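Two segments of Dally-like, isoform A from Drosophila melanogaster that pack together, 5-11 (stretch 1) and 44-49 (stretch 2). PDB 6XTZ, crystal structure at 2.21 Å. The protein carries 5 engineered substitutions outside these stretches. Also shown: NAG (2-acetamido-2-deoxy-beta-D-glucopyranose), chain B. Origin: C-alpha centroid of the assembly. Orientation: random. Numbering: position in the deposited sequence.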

# COMPACT_ATOMS: atom_id res chain seq x y z
N GLN A 5 22.71 18.55 -42.95
CA GLN A 5 23.77 19.13 -42.15
C GLN A 5 25.14 18.79 -42.74
O GLN A 5 25.42 19.13 -43.89
N PHE A 6 25.98 18.12 -41.96
CA PHE A 6 27.30 17.71 -42.42
C PHE A 6 27.61 16.32 -41.88
O PHE A 6 26.95 15.83 -40.96
N SER A 7 28.61 15.69 -42.48
CA SER A 7 28.90 14.29 -42.19
C SER A 7 29.36 14.13 -40.74
O SER A 7 30.15 14.94 -40.24
N PRO A 8 28.90 13.10 -40.05
CA PRO A 8 29.30 12.89 -38.65
C PRO A 8 30.73 12.38 -38.54
O PRO A 8 31.30 11.82 -39.48
N ASN A 9 31.30 12.58 -37.36
CA ASN A 9 32.66 12.15 -37.05
C ASN A 9 32.59 10.82 -36.31
O ASN A 9 32.39 10.79 -35.09
N CYS A 10 32.74 9.72 -37.05
CA CYS A 10 32.65 8.40 -36.45
C CYS A 10 33.86 8.06 -35.60
O CYS A 10 33.78 7.15 -34.77
N SER A 11 34.98 8.76 -35.79
CA SER A 11 36.17 8.47 -35.01
C SER A 11 36.03 8.94 -33.57
O SER A 11 36.68 8.40 -32.67
N SER A 44 21.02 12.39 -45.37
CA SER A 44 21.83 12.25 -46.57
C SER A 44 23.32 12.29 -46.25
O SER A 44 24.12 11.65 -46.95
N VAL A 45 23.71 13.02 -45.20
CA VAL A 45 25.12 13.13 -44.85
C VAL A 45 25.69 11.82 -44.32
O VAL A 45 26.91 11.67 -44.24
N GLY A 46 24.84 10.87 -43.97
CA GLY A 46 25.28 9.56 -43.52
C GLY A 46 25.11 9.40 -42.01
O GLY A 46 24.68 10.30 -41.29
N THR A 47 25.47 8.20 -41.56
CA THR A 47 25.38 7.84 -40.15
C THR A 47 26.55 6.93 -39.79
O THR A 47 27.08 6.22 -40.65
N CYS A 48 26.93 6.95 -38.52
CA CYS A 48 28.02 6.12 -38.03
C CYS A 48 27.54 4.77 -37.51
O CYS A 48 28.35 3.99 -36.99
N CYS A 49 26.25 4.47 -37.64
CA CYS A 49 25.67 3.23 -37.14
C CYS A 49 25.11 2.41 -38.28
O CYS A 49 24.56 2.96 -39.25

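The two stretches are irregular loop segments that run in roughly the same direction, 24° apart end to end, and bury 348 Å² between them. Most of the covered surface on the second stretch belongs to Val45 and Cys48; on the first, Pro8 has the largest share, 52 Å², and it reaches both. All three direct their CA-to-CB bonds toward the opposing segment, so the contact is a small apolar seam with a valine at one end and a disulfide at the other.

Val45 has the largest covered area, 96 Å², and its m rotamer (chi1 -58°) sets its two methyl groups against different parts of the first backbone. Val45 CG1 lies 3.6 Å from the carbonyl carbon, Gln5 C. Val45 CG2 approaches the carbonyl oxygen, Phe6 O, to 3.4 Å. The valine methyls thus pack on main chain, and the side chains of Gln5 and Phe6 stay out of contact: the CA-to-CB bond of Phe6 points away, and its nearest side-chain atom, Phe6 CB, is 5.3 Å from Val45 CG1, with the ring farther out (chi1 -66°, m). The CA-to-CB bond of Gln5 (also m at chi1) points sideways, and Gln5 CB is 4.9 Å from Val45 CG1.

The polar link across the contact also involves Val45, but through its backbone. Ser7 CA lies 4.8 Å from Val45 CA. Ser7 adopts an m rotamer (chi1 -69°) that places its hydroxyl within reach, and Ser7 OG donates a hydrogen bond to Val45 O at 3.2 Å. This joins the loops just where their main chains run close together.

Pro8 occupies the middle of the seam. Its ring, with a C-gamma endo pucker, lays Pro8 CD 3.8 Å from Gly46 O and 4.3 Å from Val45 CG2, and Pro8 CG at 3.8 Å from Cys48 SG, so that one compact side chain bridges the valine and the disulfide. Gly46 has no side chain to contribute; its phi of 106° and psi of 178° would jam a CB against the preceding carbonyl O, which by itself calls for glycine. Beyond it, the CA-to-CB bond of Thr47 points away, and Thr47 OG1 accepts a hydrogen bond from Cys49 N at 3.2 Å, a bond within its own stretch.

Cys48, with 81 Å² covered, closes the seam covalently. Cys48 SG and Cys10 SG are bonded at 2.0 Å with a chi3 of -86°, close to the preferred right angle for a disulfide, and both cysteines are m rotamers (chi1 -63° and -52°). The two residues are buried, and Cys48 SG also lies 4.0 Å from the carbonyl carbon, Asn9 C.

The CA-to-CB bond of Asn9 points away from the second stretch. Its side chain is a t rotamer (chi1 -171°) and carries the glycan: Asn9 ND2 is bonded to C1 of the NAG at 1.4 Å. Asn9 OD1 accepts a weak hydrogen bond from Ser11 N at 3.4 Å, and Ser11 OG lies 3.6 Å from C6 of the NAG.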

# COMPACT_ATOMS: atom_id res chain seq x y z
CB GLN A 5 23.68 18.63 -40.70
CG GLN A 5 22.35 18.95 -40.03
CD GLN A 5 22.29 18.51 -38.58
OE1 GLN A 5 22.36 17.32 -38.28
NE2 GLN A 5 22.17 19.48 -37.68
CB PHE A 6 28.38 18.72 -41.99
CG PHE A 6 28.24 20.07 -42.65
CD1 PHE A 6 28.76 20.29 -43.91
CD2 PHE A 6 27.58 21.10 -42.00
CE1 PHE A 6 28.63 21.53 -44.52
CE2 PHE A 6 27.45 22.34 -42.61
CZ PHE A 6 27.97 22.56 -43.87
CB SER A 7 29.97 13.75 -43.13
OG SER A 7 29.46 13.64 -44.45
CB PRO A 8 28.30 11.85 -38.15
CG PRO A 8 27.91 11.09 -39.38
CD PRO A 8 27.92 12.09 -40.50
CB ASN A 9 33.40 13.21 -36.24
CG ASN A 9 34.87 12.91 -36.07
OD1 ASN A 9 35.41 12.01 -36.72
ND2 ASN A 9 35.54 13.66 -35.21
CB CYS A 10 32.46 7.34 -37.54
SG CYS A 10 31.10 7.72 -38.67
CB SER A 11 37.39 9.12 -35.66
OG SER A 11 38.56 8.87 -34.91
CB SER A 44 21.48 13.35 -47.57
OG SER A 44 21.41 14.62 -46.94
CB VAL A 45 25.33 14.26 -43.83
CG1 VAL A 45 24.83 15.58 -44.39
CG2 VAL A 45 24.64 13.93 -42.52
CB THR A 47 24.06 7.13 -39.83
OG1 THR A 47 24.10 6.63 -38.49
CG2 THR A 47 23.81 5.98 -40.79
CB CYS A 48 28.79 6.84 -36.92
SG CYS A 48 29.61 8.35 -37.44
CB CYS A 49 24.57 3.52 -36.11
SG CYS A 49 25.18 4.21 -34.57
C1 NAG B . 36.95 13.46 -34.98
C2 NAG B . 37.68 14.79 -34.86
C3 NAG B . 39.17 14.56 -34.65
C4 NAG B . 39.40 13.63 -33.46
C5 NAG B . 38.59 12.34 -33.63
C6 NAG B . 38.68 11.43 -32.43
C7 NAG B . 36.92 16.85 -35.96
C8 NAG B . 36.76 17.57 -37.27
N2 NAG B . 37.45 15.63 -36.03
O3 NAG B . 39.82 15.80 -34.42
O4 NAG B . 40.78 13.31 -33.35
O5 NAG B . 37.20 12.66 -33.82
O6 NAG B . 38.83 12.16 -31.23
O7 NAG B . 36.59 17.36 -34.90